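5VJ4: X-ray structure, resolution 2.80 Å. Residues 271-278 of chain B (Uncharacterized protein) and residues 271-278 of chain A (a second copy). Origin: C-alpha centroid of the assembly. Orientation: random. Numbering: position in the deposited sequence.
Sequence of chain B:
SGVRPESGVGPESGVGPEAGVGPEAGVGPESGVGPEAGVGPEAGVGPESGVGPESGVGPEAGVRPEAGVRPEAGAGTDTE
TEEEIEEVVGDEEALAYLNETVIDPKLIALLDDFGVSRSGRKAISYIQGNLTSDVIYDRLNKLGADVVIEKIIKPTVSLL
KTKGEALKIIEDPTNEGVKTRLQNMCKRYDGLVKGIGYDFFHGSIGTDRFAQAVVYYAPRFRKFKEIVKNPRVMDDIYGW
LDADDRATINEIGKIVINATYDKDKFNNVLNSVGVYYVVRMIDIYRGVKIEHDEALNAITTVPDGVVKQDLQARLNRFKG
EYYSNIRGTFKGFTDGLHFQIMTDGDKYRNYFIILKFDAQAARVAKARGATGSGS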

# COMPACT_ATOMS: atom_id res chain seq x y z
N ASN B 271 0.10 -8.72 -7.22
CA ASN B 271 -1.34 -8.87 -7.13
C ASN B 271 -1.87 -8.36 -5.79
O ASN B 271 -2.99 -7.85 -5.71
CB ASN B 271 -1.80 -10.31 -7.44
CG ASN B 271 -3.30 -10.52 -7.22
OD1 ASN B 271 -3.77 -10.82 -6.10
ND2 ASN B 271 -4.06 -10.38 -8.31
N SER B 272 -1.05 -8.44 -4.74
CA SER B 272 -1.52 -8.01 -3.42
C SER B 272 -1.57 -6.51 -3.29
O SER B 272 -2.57 -5.97 -2.79
CB SER B 272 -0.69 -8.63 -2.29
OG SER B 272 -0.69 -10.05 -2.42
N VAL B 273 -0.53 -5.84 -3.77
CA VAL B 273 -0.46 -4.40 -3.56
C VAL B 273 -1.40 -3.66 -4.50
O VAL B 273 -1.98 -2.63 -4.13
CB VAL B 273 0.97 -3.89 -3.63
CG1 VAL B 273 1.77 -4.61 -2.57
CG2 VAL B 273 1.59 -4.11 -4.99
N GLY B 274 -1.58 -4.20 -5.71
CA GLY B 274 -2.45 -3.58 -6.72
C GLY B 274 -1.73 -2.65 -7.68
O GLY B 274 -0.57 -2.26 -7.46
N VAL B 275 -2.43 -2.28 -8.75
CA VAL B 275 -1.82 -1.45 -9.79
C VAL B 275 -1.27 -0.15 -9.21
O VAL B 275 -0.15 0.24 -9.55
CB VAL B 275 -2.84 -1.14 -10.89
CG1 VAL B 275 -2.27 -0.13 -11.87
CG2 VAL B 275 -3.28 -2.42 -11.58
N TYR B 276 -2.04 0.49 -8.32
CA TYR B 276 -1.65 1.75 -7.72
C TYR B 276 -0.17 1.67 -7.24
O TYR B 276 0.69 2.42 -7.72
CB TYR B 276 -2.63 2.10 -6.60
CG TYR B 276 -2.39 3.43 -5.90
CD1 TYR B 276 -2.71 4.61 -6.52
CD2 TYR B 276 -1.85 3.49 -4.63
CE1 TYR B 276 -2.51 5.83 -5.89
CE2 TYR B 276 -1.65 4.71 -4.00
CZ TYR B 276 -1.99 5.88 -4.64
OH TYR B 276 -1.79 7.09 -4.02
N TYR B 277 0.11 0.71 -6.36
CA TYR B 277 1.43 0.59 -5.80
C TYR B 277 2.46 0.06 -6.77
O TYR B 277 3.62 0.49 -6.75
CB TYR B 277 1.40 -0.20 -4.53
CG TYR B 277 0.72 0.56 -3.47
CD1 TYR B 277 1.32 1.68 -2.93
CD2 TYR B 277 -0.55 0.19 -3.00
CE1 TYR B 277 0.68 2.43 -1.96
CE2 TYR B 277 -1.20 0.91 -2.00
CZ TYR B 277 -0.58 2.04 -1.49
OH TYR B 277 -1.19 2.79 -0.53
N VAL B 278 2.02 -0.84 -7.63
CA VAL B 278 2.90 -1.37 -8.66
C VAL B 278 3.48 -0.24 -9.51
O VAL B 278 4.71 -0.12 -9.63
CB VAL B 278 2.21 -2.42 -9.56
CG1 VAL B 278 3.10 -2.76 -10.74
CG2 VAL B 278 1.90 -3.68 -8.76
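Chain A, residues 271-278: NSVGVYYV

Chain A meets chain B in a compact, near-symmetric packing contact between two copies of the same helical segment, built from tyrosine, valine and serine and without a hydrogen bond across it. The two stretches together bury 358 Å².

The stretch of chain A is helical and kinked where the N atoms of Val A275 and Tyr A276 have no bond to the turn before. At Gly A274 phi/psi is 89/165, close to the 93/168 of Gly B274. In chain B this glycine follows one helical segment and stands at the N-cap position, right before the next. Such angles would jam a CB against the carbonyl O of the preceding residue, so the backbone itself calls for glycine in both copies. After the glycine each chain has a helical hydrogen bond: Val A278 N donates a hydrogen bond to Gly A274 O at 3.0 Å, and Val B278 N donates a hydrogen bond to Gly B274 O at the same 3.0 Å.

The register is reciprocal. The CA of Tyr A276 lies 7.1 Å from the CA of Ser B272, and the CA of Ser A272 lies 7.0 Å from the CA of Tyr B276. The start of each stretch therefore faces the later part of the other, so the register runs in opposite senses along the two chains.

Tyr A276 points its CA-to-CB bond toward chain B. Its CG comes to 3.6 Å from Ser B272 O, which sits over one face of the ring. In the reciprocal pair, Tyr B276 CG is 3.7 Å from Ser A272 O, and Ser A272 CB lies over one face of the Tyr B276 ring. Both tyrosines have chi1 in t. The serine hydroxyls do not bond across the contact; each is satisfied elsewhere in the structure.

Tyr A277 and Tyr B277 meet in the middle, both with chi1 in m. Tyr A277 CE1 is 3.4 Å from Tyr B277 CE2. The ring centroids are 4.9 Å apart and the planes meet at 52°, an oblique pairing. Each ring also reaches the valine of the other copy: Tyr A277 OH is 3.4 Å from Val B273 CG1, and Tyr B277 OH is 3.4 Å from Val A273 CG2. The carbonyl O of each of these valines lies at the edge of the partner tyrosine ring.

Asn A271, Val A275 and Val A278 have side chains out of reach of chain B, as do their counterparts with respect to chain A. The contact thus rests on Ser A272, Val A273, Tyr A276 and Tyr A277, with Ser B272, Val B273, Tyr B276 and Tyr B277.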

# COMPACT_ATOMS: atom_id res chain seq x y z
N ASN A 271 -10.54 4.08 -1.73
CA ASN A 271 -10.56 3.49 -3.03
C ASN A 271 -9.22 3.44 -3.72
O ASN A 271 -8.95 2.52 -4.50
CB ASN A 271 -11.63 4.08 -3.93
CG ASN A 271 -12.93 3.25 -3.88
OD1 ASN A 271 -13.14 2.38 -4.72
ND2 ASN A 271 -13.76 3.46 -2.84
N SER A 272 -8.35 4.39 -3.40
CA SER A 272 -7.07 4.40 -4.10
C SER A 272 -6.22 3.25 -3.56
O SER A 272 -5.56 2.48 -4.30
CB SER A 272 -6.36 5.72 -3.90
OG SER A 272 -7.27 6.79 -4.00
N VAL A 273 -6.29 3.12 -2.25
CA VAL A 273 -5.48 2.20 -1.51
C VAL A 273 -5.96 0.75 -1.73
O VAL A 273 -5.16 -0.17 -1.79
CB VAL A 273 -5.54 2.64 -0.04
CG1 VAL A 273 -5.63 1.48 0.91
CG2 VAL A 273 -4.38 3.55 0.25
N GLY A 274 -7.27 0.56 -1.86
CA GLY A 274 -7.82 -0.77 -2.09
C GLY A 274 -8.14 -1.55 -0.83
O GLY A 274 -7.71 -1.23 0.29
N VAL A 275 -8.91 -2.60 -1.02
CA VAL A 275 -9.38 -3.39 0.10
C VAL A 275 -8.28 -3.97 0.97
O VAL A 275 -8.43 -4.05 2.18
CB VAL A 275 -10.22 -4.53 -0.41
CG1 VAL A 275 -10.65 -5.41 0.73
CG2 VAL A 275 -11.42 -3.98 -1.17
N TYR A 276 -7.20 -4.43 0.35
CA TYR A 276 -6.09 -5.00 1.08
C TYR A 276 -5.61 -4.03 2.15
O TYR A 276 -5.53 -4.42 3.32
CB TYR A 276 -4.99 -5.29 0.10
CG TYR A 276 -3.74 -5.88 0.66
CD1 TYR A 276 -3.66 -7.23 0.91
CD2 TYR A 276 -2.60 -5.11 0.86
CE1 TYR A 276 -2.48 -7.80 1.36
CE2 TYR A 276 -1.42 -5.67 1.32
CZ TYR A 276 -1.37 -7.02 1.55
OH TYR A 276 -0.22 -7.59 2.02
N TYR A 277 -5.29 -2.79 1.78
CA TYR A 277 -4.87 -1.84 2.83
C TYR A 277 -5.98 -1.36 3.73
O TYR A 277 -5.72 -1.04 4.88
CB TYR A 277 -4.10 -0.65 2.29
CG TYR A 277 -2.85 -1.10 1.66
CD1 TYR A 277 -2.82 -1.52 0.33
CD2 TYR A 277 -1.69 -1.19 2.41
CE1 TYR A 277 -1.66 -2.01 -0.24
CE2 TYR A 277 -0.53 -1.68 1.85
CZ TYR A 277 -0.53 -2.09 0.53
OH TYR A 277 0.63 -2.58 -0.03
N VAL A 278 -7.21 -1.32 3.22
CA VAL A 278 -8.27 -0.83 4.01
C VAL A 278 -8.52 -1.79 5.16
O VAL A 278 -8.60 -1.36 6.30
CB VAL A 278 -9.56 -0.60 3.22
CG1 VAL A 278 -10.74 -0.40 4.18
CG2 VAL A 278 -9.42 0.62 2.36